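PDB 4INZ: soluble epoxide hydrolase from Bacillus megaterium, which belongs to the alpha/beta hydrolase fold family, as a single-chain soluble enzyme of the epoxide hydrolase group built around a mixed beta sheet flanked by helices. Local coordinates for residues I23-V28 / I96-E101; I33-G38 / Q57-S62; P140-F145 / F237-E242; Q249-N254 / N296-F301. The protein carries 1 engineered substitution. All blocks are in the same frame, centred on the assembly; numbering follows the deposited sequence.

How the interactions relate
Four contacts sample the alpha/beta hydrolase fold of this protein. Interactions 1, 2 and 4 each set a helix against one strand of the same mixed sheet: edge strand 20-25, its neighbour 28-36, and strand 248-253, next to the other edge strand. Along the chain interaction 2 is nested inside the loop closed by interaction 1; interactions 3 and 4 follow in series. Interactions 2 and 4, centres about 18 Å apart, touch directly: Trp299 meets Phe61 and hydrogen-bonds Glu60, so helices 55-61 and 291-303 touch through their side chains. Interaction 3, its centre about 30 Å from that of interaction 2 and on the opposite side of the chain's centre, joins the two ends of the helical excursion between strands 131-137 and 248-253.

Interaction 1 of 4, residues I23-V28 / I96-E101; sequences INVNGV and IRQVIE
Strand 23-25 runs obliquely antiparallel to helix 96-101, the two directions 136° apart and the axes 8.3 Å apart at closest approach, with Val25 facing Gln98. The chain then reverses through a type I' beta turn, Val25 to Val28, whose corner offers the backbone N-H of Asn26 to the helix. It donates to Gln98 OE1, with Asn26 N 2.8 Å from that oxygen, but the bond is bent (141° at the hydrogen) and the donor sits above the carbonyl plane. Gln98 reaches it because CG lies anti to the carbonyl carbon and the chain beyond is extended. The hairpin so gripped joins strands 20-25 and 28-36 at one border of the alpha/beta hydrolase sheet, and helix 89-102 lies against it. Val25 and Gln98 pass alongside each other in opposite directions, their CB atoms 3.6 Å apart. The side chains of Val25 and Val99 cross obliquely, Val25 CG1 lying 4.0 Å from Val99 CG2, while the extended Ile23 places its CD1 4.0 Å from Val99 O. The side chains of Asn26 and Gln98 cross at about a right angle, their amide planes 48° apart; Asn26 ND2 bonds Asp95, and Gln98 NE2 bonds Glu94.

Interaction 2 of 4, residues I33-G38 / Q57-S62; sequences ISKGQG and QIDEFS
Lys35 lays its aliphatic chain over Ser62, CG coming to 3.6 Å from Ser62 CB, and then turns at its last torsion (chi4 -65°) so that NZ donates to Ser62 OG at 3.0 Å. Ile58 puts CG2 against Lys35 CB at 3.9 Å, and its CD1 meets Ile33 CG2 at 4.0 Å, the two isoleucines crossing at about a right angle. The folded side chain of Gln37 gives a weak hydrogen bond from NE2 to Ser62 O, and a water held by Gln37 OE1 adds another weak one to the same oxygen. Gly36 brings its CA to 3.0 Å from Ser62 O, a tight approach of backbone to backbone. The hydroxyl of Ser62 is itself positioned from within its segment, donating to Ile58 O at 2.8 Å in the plane of that carbonyl. A second water links Lys35 NZ to Asp59 O. Outward, Ile58 and Ser62 rest on Thr67 in the layering of the alpha/beta hydrolase fold, helix 55-61 lying over strands 28-36 and 66-70. Ser62 OG thus donates to the helix backbone and accepts from the ammonium, an arrangement consistent with a charged lysine, which the nearby carboxylate of Asp59 would further favour.

Interaction 3 of 4, residues P140-F145 / F237-E242; sequences PHPYTF and FPLEEE
Residues 140-145 enter helix 142-151, and the irregular segment 237-242 passes across that helix start, its CA atoms coming nearest at Pro142 and Phe237, 6.6 Å apart. His141 is the N-cap: its ND1 accepts from Thr144 N at 3.3 Å, almost straight at 173° and in the plane of the imidazole. Tyr143, its ring carried on a CG anti to the carbonyl carbon (chi1 -70°), reaches across to donate a hydrogen bond from its hydroxyl to Glu241 O, Tyr143 OH lying 2.6 Å from that oxygen and above the carbonyl plane. In this alpha/beta hydrolase the contact lies off the sheet, tying the first helix after strand 131-137 to the loop that leads back to strand 248-253 after a largely helical excursion. Leu239 fills the angle between two side chains, its CD1 3.7 Å from Pro142 CB and 3.8 Å from Tyr143 CE1. Glu242 crosses the phenol at about a right angle, CG 3.8 Å from Tyr143 CE2, while Tyr270 meets the same ring nearly parallel.

Interaction 4 of 4, residues Q249-N254 / N296-F301; sequences QIIWGN and NVMWNF
Gln249 sets CG anti to its backbone N (chi1 172°) and then bends at chi2 (79°), which folds the amide back toward the Ile250 carbonyl, while CB already points at the helix. Phe301 likewise holds CG anti to N, which carries its ring over to the strand, one face receiving Gln249 CB, 3.5 Å from the ring centroid and only 12° off the normal: a CH-pi contact over the centre of the ring. The two side chains slide past each other in opposite directions, with the amide plane nearly perpendicular to the ring. The folded amide is held at both ends. Its NE2 donates to Ile250 O at 3.0 Å, and its OE1, 3.4 Å from Phe301 CB, accepts from a water that in turn accepts from Asn300 ND2. This is the helix-on-strand layering of the alpha/beta hydrolase fold, joining helix 291-303 to strand 248-253; the axes of strand 249-253 and helix 296-301 run antiparallel, 9.7 Å apart at closest approach. Val297 brings CG1 to 3.7 Å from Gln249 NE2, crossing that side chain at about a right angle, and meets Ile251 tip to tip. The straight side chain of Ile251 carries CD1 to Met298 CG at 3.6 Å. Phe301 reaches on to Lys133 and Ile135 of strand 131-137, while Met298 turns to Gln57 and Phe61 of helix 55-61.

Interaction 1 of 4, residues I23-V28 / I96-E101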
loop_
_atom_site.group_PDB
_atom_site.type_symbol
_atom_site.label_atom_id
_atom_site.label_comp_id
_atom_site.label_asym_id
_atom_site.label_seq_id
_atom_site.Cartn_x
_atom_site.Cartn_y
_atom_site.Cartn_z
ATOM N N ILE A 23 -1.533 -3.171 18.625
ATOM C CA ILE A 23 -2.945 -2.889 18.820
ATOM C C ILE A 23 -3.761 -4.116 18.417
ATOM O O ILE A 23 -3.543 -4.708 17.364
ATOM C CB ILE A 23 -3.395 -1.624 18.050
ATOM C CG1 ILE A 23 -4.776 -1.161 18.527
ATOM C CG2 ILE A 23 -3.356 -1.853 16.533
ATOM C CD1 ILE A 23 -5.176 0.202 18.002
ATOM N N ASN A 24 -4.672 -4.529 19.288
ATOM C CA ASN A 24 -5.494 -5.691 19.004
ATOM C C ASN A 24 -6.745 -5.278 18.249
ATOM O O ASN A 24 -7.572 -4.519 18.761
ATOM C CB ASN A 24 -5.868 -6.421 20.301
ATOM C CG ASN A 24 -6.669 -7.687 20.051
ATOM O OD1 ASN A 24 -7.891 -7.700 20.190
ATOM N ND2 ASN A 24 -5.979 -8.763 19.682
ATOM N N VAL A 25 -6.875 -5.769 17.024
ATOM C CA VAL A 25 -8.025 -5.451 16.197
ATOM C C VAL A 25 -8.469 -6.675 15.419
ATOM O O VAL A 25 -7.644 -7.463 14.953
ATOM C CB VAL A 25 -7.716 -4.321 15.181
ATOM C CG1 VAL A 25 -7.254 -3.058 15.894
ATOM C CG2 VAL A 25 -6.682 -4.778 14.166
ATOM N N ASN A 26 -9.780 -6.840 15.295
ATOM C CA ASN A 26 -10.329 -7.795 14.347
ATOM C C ASN A 26 -9.725 -9.190 14.490
ATOM O O ASN A 26 -9.499 -9.887 13.498
ATOM C CB ASN A 26 -10.116 -7.267 12.926
ATOM C CG ASN A 26 -11.018 -7.935 11.912
ATOM O OD1 ASN A 26 -12.020 -8.564 12.269
ATOM N ND2 ASN A 26 -10.673 -7.800 10.637
ATOM N N GLY A 27 -9.451 -9.586 15.730
ATOM C CA GLY A 27 -8.999 -10.936 16.022
ATOM C C GLY A 27 -7.507 -11.175 15.869
ATOM O O GLY A 27 -7.043 -12.311 15.998
ATOM N N VAL A 28 -6.754 -10.114 15.597
ATOM C CA VAL A 28 -5.309 -10.229 15.423
ATOM C C VAL A 28 -4.569 -9.110 16.150
ATOM O O VAL A 28 -5.147 -8.059 16.432
ATOM C CB VAL A 28 -4.918 -10.198 13.926
ATOM C CG1 VAL A 28 -5.672 -11.276 13.160
ATOM C CG2 VAL A 28 -5.192 -8.825 13.323
ATOM N N ILE A 96 -8.404 -1.886 9.177
ATOM C CA ILE A 96 -8.131 -0.462 9.099
ATOM C C ILE A 96 -9.152 0.323 9.907
ATOM O O ILE A 96 -8.802 1.265 10.613
ATOM C CB ILE A 96 -8.098 0.040 7.640
ATOM C CG1 ILE A 96 -7.077 -0.766 6.828
ATOM C CG2 ILE A 96 -7.765 1.531 7.592
ATOM C CD1 ILE A 96 -5.677 -0.813 7.443
ATOM N N ARG A 97 -10.415 -0.080 9.821
ATOM C CA ARG A 97 -11.458 0.593 10.583
ATOM C C ARG A 97 -11.172 0.538 12.081
ATOM O O ARG A 97 -11.278 1.549 12.777
ATOM C CB ARG A 97 -12.826 -0.021 10.292
ATOM C CG ARG A 97 -13.983 0.871 10.682
ATOM C CD ARG A 97 -15.302 0.105 10.658
ATOM N NE ARG A 97 -15.323 -0.981 11.634
ATOM C CZ ARG A 97 -15.573 -0.814 12.928
ATOM N NH1 ARG A 97 -15.826 0.398 13.407
ATOM N NH2 ARG A 97 -15.568 -1.855 13.748
ATOM N N GLN A 98 -10.811 -0.645 12.573
ATOM C CA GLN A 98 -10.584 -0.835 14.005
ATOM C C GLN A 98 -9.286 -0.179 14.477
ATOM O O GLN A 98 -9.184 0.249 15.622
ATOM C CB GLN A 98 -10.602 -2.323 14.380
ATOM C CG GLN A 98 -11.946 -3.013 14.197
ATOM C CD GLN A 98 -12.032 -4.332 14.957
ATOM O OE1 GLN A 98 -11.290 -4.561 15.911
ATOM N NE2 GLN A 98 -12.933 -5.207 14.528
ATOM N N VAL A 99 -8.291 -0.100 13.602
ATOM C CA VAL A 99 -7.048 0.567 13.964
ATOM C C VAL A 99 -7.281 2.051 14.235
ATOM O O VAL A 99 -6.794 2.598 15.229
ATOM C CB VAL A 99 -5.977 0.396 12.875
ATOM C CG1 VAL A 99 -4.850 1.401 13.080
ATOM C CG2 VAL A 99 -5.454 -1.038 12.885
ATOM N N ILE A 100 -8.030 2.698 13.353
ATOM C CA ILE A 100 -8.339 4.119 13.505
ATOM C C ILE A 100 -9.080 4.375 14.820
ATOM O O ILE A 100 -8.733 5.281 15.586
ATOM C CB ILE A 100 -9.156 4.649 12.301
ATOM C CG1 ILE A 100 -8.315 4.557 11.024
ATOM C CG2 ILE A 100 -9.604 6.083 12.539
ATOM C CD1 ILE A 100 -9.086 4.845 9.746
ATOM N N GLU A 101 -10.086 3.557 15.091
ATOM C CA GLU A 101 -10.840 3.692 16.331
ATOM C C GLU A 101 -10.013 3.268 17.539
ATOM O O GLU A 101 -10.097 3.881 18.605
ATOM C CB GLU A 101 -12.127 2.882 16.267
ATOM C CG GLU A 101 -13.129 3.416 15.271
ATOM C CD GLU A 101 -14.528 2.912 15.542
ATOM O OE1 GLU A 101 -14.676 2.027 16.413
ATOM O OE2 GLU A 101 -15.472 3.407 14.892
#

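Interaction 2 of 4, residues I33-G38 / Q57-S62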
loop_
_atom_site.group_PDB
_atom_site.type_symbol
_atom_site.label_atom_id
_atom_site.label_comp_id
_atom_site.label_asym_id
_atom_site.label_seq_id
_atom_site.Cartn_x
_atom_site.Cartn_y
_atom_site.Cartn_z
ATOM N N ILE A 33 4.431 1.429 14.018
ATOM C CA ILE A 33 5.347 2.479 14.446
ATOM C C ILE A 33 4.532 3.722 14.722
ATOM O O ILE A 33 3.643 4.063 13.941
ATOM C CB ILE A 33 6.323 2.877 13.322
ATOM C CG1 ILE A 33 7.155 1.695 12.857
ATOM C CG2 ILE A 33 7.232 4.013 13.782
ATOM C CD1 ILE A 33 8.079 2.075 11.713
ATOM N N SER A 34 4.854 4.416 15.812
ATOM C CA SER A 34 4.120 5.607 16.210
ATOM C C SER A 34 5.079 6.733 16.580
ATOM O O SER A 34 6.087 6.503 17.255
ATOM C CB SER A 34 3.209 5.280 17.397
ATOM O OG SER A 34 2.627 6.449 17.947
ATOM N N LYS A 35 4.763 7.944 16.129
ATOM C CA LYS A 35 5.533 9.132 16.488
ATOM C C LYS A 35 4.642 10.372 16.399
ATOM O O LYS A 35 3.658 10.377 15.670
ATOM C CB LYS A 35 6.754 9.272 15.572
ATOM C CG LYS A 35 7.820 10.243 16.061
ATOM C CD LYS A 35 9.018 10.259 15.108
ATOM C CE LYS A 35 10.156 11.132 15.637
ATOM N NZ LYS A 35 9.796 12.586 15.728
ATOM N N GLY A 36 4.970 11.413 17.155
ATOM C CA GLY A 36 4.234 12.658 17.068
ATOM C C GLY A 36 2.926 12.708 17.829
ATOM O O GLY A 36 2.671 11.898 18.716
ATOM N N GLN A 37 2.091 13.675 17.469
ATOM C CA GLN A 37 0.869 13.970 18.203
ATOM C C GLN A 37 -0.029 14.841 17.337
ATOM O O GLN A 37 0.444 15.514 16.414
ATOM C CB GLN A 37 1.199 14.709 19.503
ATOM C CG GLN A 37 1.887 16.059 19.295
ATOM C CD GLN A 37 3.266 15.941 18.658
ATOM O OE1 GLN A 37 4.151 15.270 19.188
ATOM N NE2 GLN A 37 3.451 16.595 17.513
ATOM N N GLY A 38 -1.324 14.833 17.632
ATOM C CA GLY A 38 -2.278 15.599 16.851
ATOM C C GLY A 38 -3.225 14.708 16.072
ATOM O O GLY A 38 -3.521 13.587 16.494
ATOM N N GLN A 57 8.564 10.032 5.913
ATOM C CA GLN A 57 7.332 10.772 6.177
ATOM C C GLN A 57 7.018 10.784 7.667
ATOM O O GLN A 57 6.506 11.768 8.187
ATOM C CB GLN A 57 6.152 10.195 5.380
ATOM C CG GLN A 57 6.227 10.480 3.877
ATOM C CD GLN A 57 7.331 9.691 3.208
ATOM O OE1 GLN A 57 7.451 8.474 3.402
ATOM N NE2 GLN A 57 8.147 10.375 2.411
ATOM N N ILE A 58 7.319 9.687 8.350
ATOM C CA ILE A 58 7.183 9.658 9.806
ATOM C C ILE A 58 8.039 10.774 10.423
ATOM O O ILE A 58 7.569 11.534 11.274
ATOM C CB ILE A 58 7.583 8.289 10.381
ATOM C CG1 ILE A 58 6.549 7.244 9.973
ATOM C CG2 ILE A 58 7.691 8.351 11.916
ATOM C CD1 ILE A 58 6.987 5.824 10.244
ATOM N N ASP A 59 9.286 10.889 9.978
ATOM C CA ASP A 59 10.173 11.917 10.528
ATOM C C ASP A 59 9.696 13.330 10.206
ATOM O O ASP A 59 9.793 14.242 11.038
ATOM C CB ASP A 59 11.611 11.716 10.044
ATOM C CG ASP A 59 12.264 10.485 10.651
ATOM O OD1 ASP A 59 11.759 9.978 11.681
ATOM O OD2 ASP A 59 13.287 10.027 10.101
ATOM N N GLU A 60 9.171 13.514 9.001
ATOM C CA GLU A 60 8.814 14.852 8.547
ATOM C C GLU A 60 7.501 15.346 9.141
ATOM O O GLU A 60 7.376 16.514 9.505
ATOM C CB GLU A 60 8.744 14.906 7.015
ATOM C CG GLU A 60 8.193 16.218 6.476
ATOM C CD GLU A 60 9.146 17.404 6.653
ATOM O OE1 GLU A 60 10.334 17.196 6.980
ATOM O OE2 GLU A 60 8.700 18.554 6.459
ATOM N N PHE A 61 6.518 14.459 9.235
ATOM C CA PHE A 61 5.169 14.883 9.621
ATOM C C PHE A 61 4.825 14.681 11.091
ATOM O O PHE A 61 3.745 15.076 11.532
ATOM C CB PHE A 61 4.128 14.234 8.704
ATOM C CG PHE A 61 4.218 14.725 7.293
ATOM C CD1 PHE A 61 3.564 15.888 6.910
ATOM C CD2 PHE A 61 5.004 14.058 6.360
ATOM C CE1 PHE A 61 3.673 16.363 5.612
ATOM C CE2 PHE A 61 5.122 14.531 5.064
ATOM C CZ PHE A 61 4.454 15.682 4.691
ATOM N N SER A 62 5.751 14.105 11.853
ATOM C CA SER A 62 5.494 13.836 13.273
ATOM C C SER A 62 5.542 15.069 14.186
ATOM O O SER A 62 5.192 14.982 15.365
ATOM C CB SER A 62 6.432 12.746 13.798
ATOM O OG SER A 62 7.791 13.107 13.621
HETATM O O HOH W 1 11.161 13.999 13.437
HETATM O O HOH W 2 6.937 16.003 18.008
#

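Interaction 3 of 4, residues P140-F145 / F237-E242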
loop_
_atom_site.group_PDB
_atom_site.type_symbol
_atom_site.label_atom_id
_atom_site.label_comp_id
_atom_site.label_asym_id
_atom_site.label_seq_id
_atom_site.Cartn_x
_atom_site.Cartn_y
_atom_site.Cartn_z
ATOM N N PRO A 140 -3.246 0.358 -7.211
ATOM C CA PRO A 140 -4.454 0.345 -8.045
ATOM C C PRO A 140 -5.620 1.176 -7.498
ATOM O O PRO A 140 -6.049 0.976 -6.359
ATOM C CB PRO A 140 -4.829 -1.136 -8.070
ATOM C CG PRO A 140 -4.383 -1.637 -6.706
ATOM C CD PRO A 140 -3.116 -0.856 -6.387
ATOM N N HIS A 141 -6.125 2.100 -8.314
ATOM C CA HIS A 141 -7.427 2.700 -8.048
ATOM C C HIS A 141 -8.472 1.645 -8.395
ATOM O O HIS A 141 -8.353 0.975 -9.415
ATOM C CB HIS A 141 -7.644 3.954 -8.904
ATOM C CG HIS A 141 -9.002 4.563 -8.737
ATOM N ND1 HIS A 141 -10.057 4.280 -9.580
ATOM C CD2 HIS A 141 -9.481 5.430 -7.814
ATOM C CE1 HIS A 141 -11.125 4.950 -9.185
ATOM N NE2 HIS A 141 -10.804 5.653 -8.113
ATOM N N PRO A 142 -9.491 1.472 -7.540
ATOM C CA PRO A 142 -10.442 0.369 -7.738
ATOM C C PRO A 142 -11.019 0.273 -9.149
ATOM O O PRO A 142 -11.209 -0.835 -9.653
ATOM C CB PRO A 142 -11.542 0.684 -6.726
ATOM C CG PRO A 142 -10.805 1.362 -5.611
ATOM C CD PRO A 142 -9.761 2.214 -6.299
ATOM N N TYR A 143 -11.292 1.407 -9.783
ATOM C CA TYR A 143 -11.983 1.378 -11.072
ATOM C C TYR A 143 -11.041 1.456 -12.267
ATOM O O TYR A 143 -11.165 0.666 -13.206
ATOM C CB TYR A 143 -13.055 2.471 -11.152
ATOM C CG TYR A 143 -14.245 2.210 -10.256
ATOM C CD1 TYR A 143 -14.271 2.680 -8.949
ATOM C CD2 TYR A 143 -15.338 1.474 -10.713
ATOM C CE1 TYR A 143 -15.350 2.438 -8.121
ATOM C CE2 TYR A 143 -16.424 1.228 -9.895
ATOM C CZ TYR A 143 -16.427 1.710 -8.600
ATOM O OH TYR A 143 -17.508 1.469 -7.783
ATOM N N THR A 144 -10.102 2.398 -12.247
ATOM C CA THR A 144 -9.197 2.526 -13.379
ATOM C C THR A 144 -8.310 1.296 -13.540
ATOM O O THR A 144 -7.925 0.953 -14.655
ATOM C CB THR A 144 -8.336 3.816 -13.330
ATOM O OG1 THR A 144 -7.442 3.772 -12.207
ATOM C CG2 THR A 144 -9.224 5.060 -13.250
ATOM N N PHE A 145 -7.989 0.622 -12.435
ATOM C CA PHE A 145 -7.128 -0.553 -12.537
ATOM C C PHE A 145 -7.782 -1.674 -13.333
ATOM O O PHE A 145 -7.135 -2.323 -14.158
ATOM C CB PHE A 145 -6.706 -1.083 -11.166
ATOM C CG PHE A 145 -5.748 -2.234 -11.248
ATOM C CD1 PHE A 145 -4.497 -2.066 -11.827
ATOM C CD2 PHE A 145 -6.091 -3.483 -10.755
ATOM C CE1 PHE A 145 -3.606 -3.120 -11.905
ATOM C CE2 PHE A 145 -5.201 -4.540 -10.832
ATOM C CZ PHE A 145 -3.961 -4.358 -11.413
ATOM N N PHE A 237 -12.196 -4.511 -6.051
ATOM C CA PHE A 237 -12.957 -5.097 -4.954
ATOM C C PHE A 237 -14.360 -4.489 -4.975
ATOM O O PHE A 237 -14.536 -3.354 -5.418
ATOM C CB PHE A 237 -12.261 -4.818 -3.621
ATOM C CG PHE A 237 -10.824 -5.264 -3.586
ATOM C CD1 PHE A 237 -10.505 -6.611 -3.602
ATOM C CD2 PHE A 237 -9.792 -4.336 -3.543
ATOM C CE1 PHE A 237 -9.180 -7.028 -3.579
ATOM C CE2 PHE A 237 -8.462 -4.746 -3.512
ATOM C CZ PHE A 237 -8.156 -6.090 -3.530
ATOM N N PRO A 238 -15.370 -5.245 -4.516
ATOM C CA PRO A 238 -16.759 -4.786 -4.642
ATOM C C PRO A 238 -17.011 -3.428 -3.997
ATOM O O PRO A 238 -16.627 -3.204 -2.849
ATOM C CB PRO A 238 -17.553 -5.878 -3.915
ATOM C CG PRO A 238 -16.718 -7.096 -4.069
ATOM C CD PRO A 238 -15.290 -6.600 -3.950
ATOM N N LEU A 239 -17.655 -2.536 -4.745
ATOM C CA LEU A 239 -17.998 -1.212 -4.248
ATOM C C LEU A 239 -19.401 -0.810 -4.682
ATOM O O LEU A 239 -19.836 -1.114 -5.792
ATOM C CB LEU A 239 -16.996 -0.167 -4.745
ATOM C CG LEU A 239 -15.604 -0.223 -4.115
ATOM C CD1 LEU A 239 -14.679 0.831 -4.716
ATOM C CD2 LEU A 239 -15.703 -0.041 -2.610
ATOM N N GLU A 240 -20.091 -0.113 -3.789
ATOM C CA GLU A 240 -21.415 0.436 -4.048
ATOM C C GLU A 240 -21.320 1.708 -4.891
ATOM O O GLU A 240 -22.095 1.907 -5.824
ATOM C CB GLU A 240 -22.090 0.762 -2.712
ATOM C CG GLU A 240 -21.307 1.782 -1.845
ATOM C CD GLU A 240 -19.840 1.403 -1.605
ATOM O OE1 GLU A 240 -18.937 2.153 -2.062
ATOM O OE2 GLU A 240 -19.585 0.363 -0.952
ATOM N N GLU A 241 -20.360 2.565 -4.557
ATOM C CA GLU A 241 -20.228 3.868 -5.201
ATOM C C GLU A 241 -19.070 3.927 -6.187
ATOM O O GLU A 241 -18.034 3.295 -5.975
ATOM C CB GLU A 241 -20.054 4.960 -4.145
ATOM C CG GLU A 241 -21.348 5.644 -3.763
ATOM C CD GLU A 241 -21.982 6.350 -4.943
ATOM O OE1 GLU A 241 -21.424 7.375 -5.393
ATOM O OE2 GLU A 241 -23.030 5.872 -5.427
ATOM N N GLU A 242 -19.249 4.700 -7.256
ATOM C CA GLU A 242 -18.197 4.904 -8.247
ATOM C C GLU A 242 -17.402 6.172 -7.968
ATOM O O GLU A 242 -16.251 6.296 -8.386
ATOM C CB GLU A 242 -18.784 4.980 -9.659
ATOM C CG GLU A 242 -19.281 3.651 -10.210
ATOM C CD GLU A 242 -19.489 3.682 -11.718
ATOM O OE1 GLU A 242 -19.634 4.791 -12.283
ATOM O OE2 GLU A 242 -19.496 2.597 -12.340
#

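Interaction 4 of 4, residues Q249-N254 / N296-F301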
loop_
_atom_site.group_PDB
_atom_site.type_symbol
_atom_site.label_atom_id
_atom_site.label_comp_id
_atom_site.label_asym_id
_atom_site.label_seq_id
_atom_site.Cartn_x
_atom_site.Cartn_y
_atom_site.Cartn_z
ATOM N N GLN A 249 -4.841 13.235 -3.052
ATOM C CA GLN A 249 -3.586 13.544 -3.722
ATOM C C GLN A 249 -2.940 12.247 -4.179
ATOM O O GLN A 249 -2.763 11.332 -3.372
ATOM C CB GLN A 249 -2.618 14.247 -2.769
ATOM C CG GLN A 249 -1.217 14.424 -3.367
ATOM C CD GLN A 249 -1.144 15.587 -4.343
ATOM O OE1 GLN A 249 -1.582 16.698 -4.034
ATOM N NE2 GLN A 249 -0.593 15.338 -5.524
ATOM N N ILE A 250 -2.587 12.176 -5.464
ATOM C CA ILE A 250 -1.804 11.069 -5.994
ATOM C C ILE A 250 -0.355 11.517 -6.132
ATOM O O ILE A 250 -0.090 12.621 -6.613
ATOM C CB ILE A 250 -2.262 10.654 -7.400
ATOM C CG1 ILE A 250 -3.761 10.350 -7.435
ATOM C CG2 ILE A 250 -1.417 9.495 -7.915
ATOM C CD1 ILE A 250 -4.230 9.462 -6.349
ATOM N N ILE A 251 0.576 10.665 -5.703
ATOM C CA ILE A 251 2.010 10.914 -5.879
ATOM C C ILE A 251 2.597 9.675 -6.538
ATOM O O ILE A 251 2.655 8.612 -5.927
ATOM C CB ILE A 251 2.707 11.197 -4.537
ATOM C CG1 ILE A 251 2.008 12.374 -3.840
ATOM C CG2 ILE A 251 4.189 11.495 -4.758
ATOM C CD1 ILE A 251 2.553 12.711 -2.456
ATOM N N TRP A 252 3.019 9.813 -7.793
ATOM C CA TRP A 252 3.161 8.657 -8.670
ATOM C C TRP A 252 4.514 8.616 -9.348
ATOM O O TRP A 252 4.893 9.567 -10.028
ATOM C CB TRP A 252 2.082 8.732 -9.753
ATOM C CG TRP A 252 1.959 7.486 -10.578
ATOM C CD1 TRP A 252 2.688 7.155 -11.682
ATOM C CD2 TRP A 252 1.040 6.409 -10.365
ATOM N NE1 TRP A 252 2.279 5.934 -12.172
ATOM C CE2 TRP A 252 1.267 5.458 -11.382
ATOM C CE3 TRP A 252 0.043 6.160 -9.421
ATOM C CZ2 TRP A 252 0.532 4.275 -11.475
ATOM C CZ3 TRP A 252 -0.688 4.986 -9.519
ATOM C CH2 TRP A 252 -0.435 4.058 -10.534
ATOM N N GLY A 253 5.234 7.508 -9.180
ATOM C CA GLY A 253 6.517 7.345 -9.838
ATOM C C GLY A 253 6.309 6.841 -11.252
ATOM O O GLY A 253 5.784 5.744 -11.447
ATOM N N ASN A 254 6.714 7.627 -12.247
ATOM C CA ASN A 254 6.452 7.248 -13.635
ATOM C C ASN A 254 7.150 5.974 -14.109
ATOM O O ASN A 254 6.675 5.319 -15.043
ATOM C CB ASN A 254 6.784 8.400 -14.591
ATOM C CG ASN A 254 5.738 9.488 -14.571
ATOM O OD1 ASN A 254 4.635 9.283 -14.070
ATOM N ND2 ASN A 254 6.075 10.654 -15.129
ATOM N N ASN A 296 7.323 17.553 0.129
ATOM C CA ASN A 296 6.888 18.904 -0.204
ATOM C C ASN A 296 5.525 18.912 -0.893
ATOM O O ASN A 296 4.728 19.830 -0.695
ATOM C CB ASN A 296 7.940 19.635 -1.037
ATOM C CG ASN A 296 9.112 20.102 -0.195
ATOM O OD1 ASN A 296 8.994 20.236 1.025
ATOM N ND2 ASN A 296 10.251 20.344 -0.838
ATOM N N VAL A 297 5.263 17.882 -1.692
ATOM C CA VAL A 297 3.963 17.740 -2.345
ATOM C C VAL A 297 2.881 17.408 -1.312
ATOM O O VAL A 297 1.765 17.942 -1.369
ATOM C CB VAL A 297 3.992 16.667 -3.459
ATOM C CG1 VAL A 297 2.578 16.399 -3.990
ATOM C CG2 VAL A 297 4.913 17.122 -4.600
ATOM N N MET A 298 3.218 16.544 -0.358
ATOM C CA MET A 298 2.275 16.218 0.706
ATOM C C MET A 298 1.899 17.471 1.483
ATOM O O MET A 298 0.721 17.720 1.715
ATOM C CB MET A 298 2.832 15.135 1.636
ATOM C CG MET A 298 2.957 13.780 0.957
ATOM S SD MET A 298 3.753 12.534 2.000
ATOM C CE MET A 298 2.587 12.430 3.365
ATOM N N TRP A 299 2.894 18.266 1.873
ATOM C CA TRP A 299 2.618 19.526 2.567
ATOM C C TRP A 299 1.728 20.427 1.721
ATOM O O TRP A 299 0.764 21.024 2.215
ATOM C CB TRP A 299 3.910 20.275 2.897
ATOM C CG TRP A 299 4.553 19.833 4.175
ATOM C CD1 TRP A 299 5.824 19.356 4.336
ATOM C CD2 TRP A 299 3.954 19.827 5.473
ATOM N NE1 TRP A 299 6.053 19.056 5.656
ATOM C CE2 TRP A 299 4.921 19.334 6.377
ATOM C CE3 TRP A 299 2.693 20.184 5.961
ATOM C CZ2 TRP A 299 4.665 19.194 7.745
ATOM C CZ3 TRP A 299 2.443 20.046 7.327
ATOM C CH2 TRP A 299 3.425 19.556 8.197
ATOM N N ASN A 300 2.062 20.534 0.443
ATOM C CA ASN A 300 1.297 21.395 -0.446
ATOM C C ASN A 300 -0.183 21.007 -0.438
ATOM O O ASN A 300 -1.074 21.858 -0.326
ATOM C CB ASN A 300 1.862 21.332 -1.860
ATOM C CG ASN A 300 1.236 22.355 -2.773
ATOM O OD1 ASN A 300 1.520 23.556 -2.672
ATOM N ND2 ASN A 300 0.376 21.890 -3.675
ATOM N N PHE A 301 -0.428 19.709 -0.548
ATOM C CA PHE A 301 -1.773 19.152 -0.511
ATOM C C PHE A 301 -2.475 19.396 0.826
ATOM O O PHE A 301 -3.623 19.855 0.868
ATOM C CB PHE A 301 -1.694 17.646 -0.794
ATOM C CG PHE A 301 -2.985 16.919 -0.574
ATOM C CD1 PHE A 301 -4.095 17.186 -1.366
ATOM C CD2 PHE A 301 -3.086 15.951 0.409
ATOM C CE1 PHE A 301 -5.281 16.504 -1.170
ATOM C CE2 PHE A 301 -4.280 15.263 0.615
ATOM C CZ PHE A 301 -5.371 15.539 -0.175
HETATM O O HOH W 3 -0.727 19.326 -4.477
#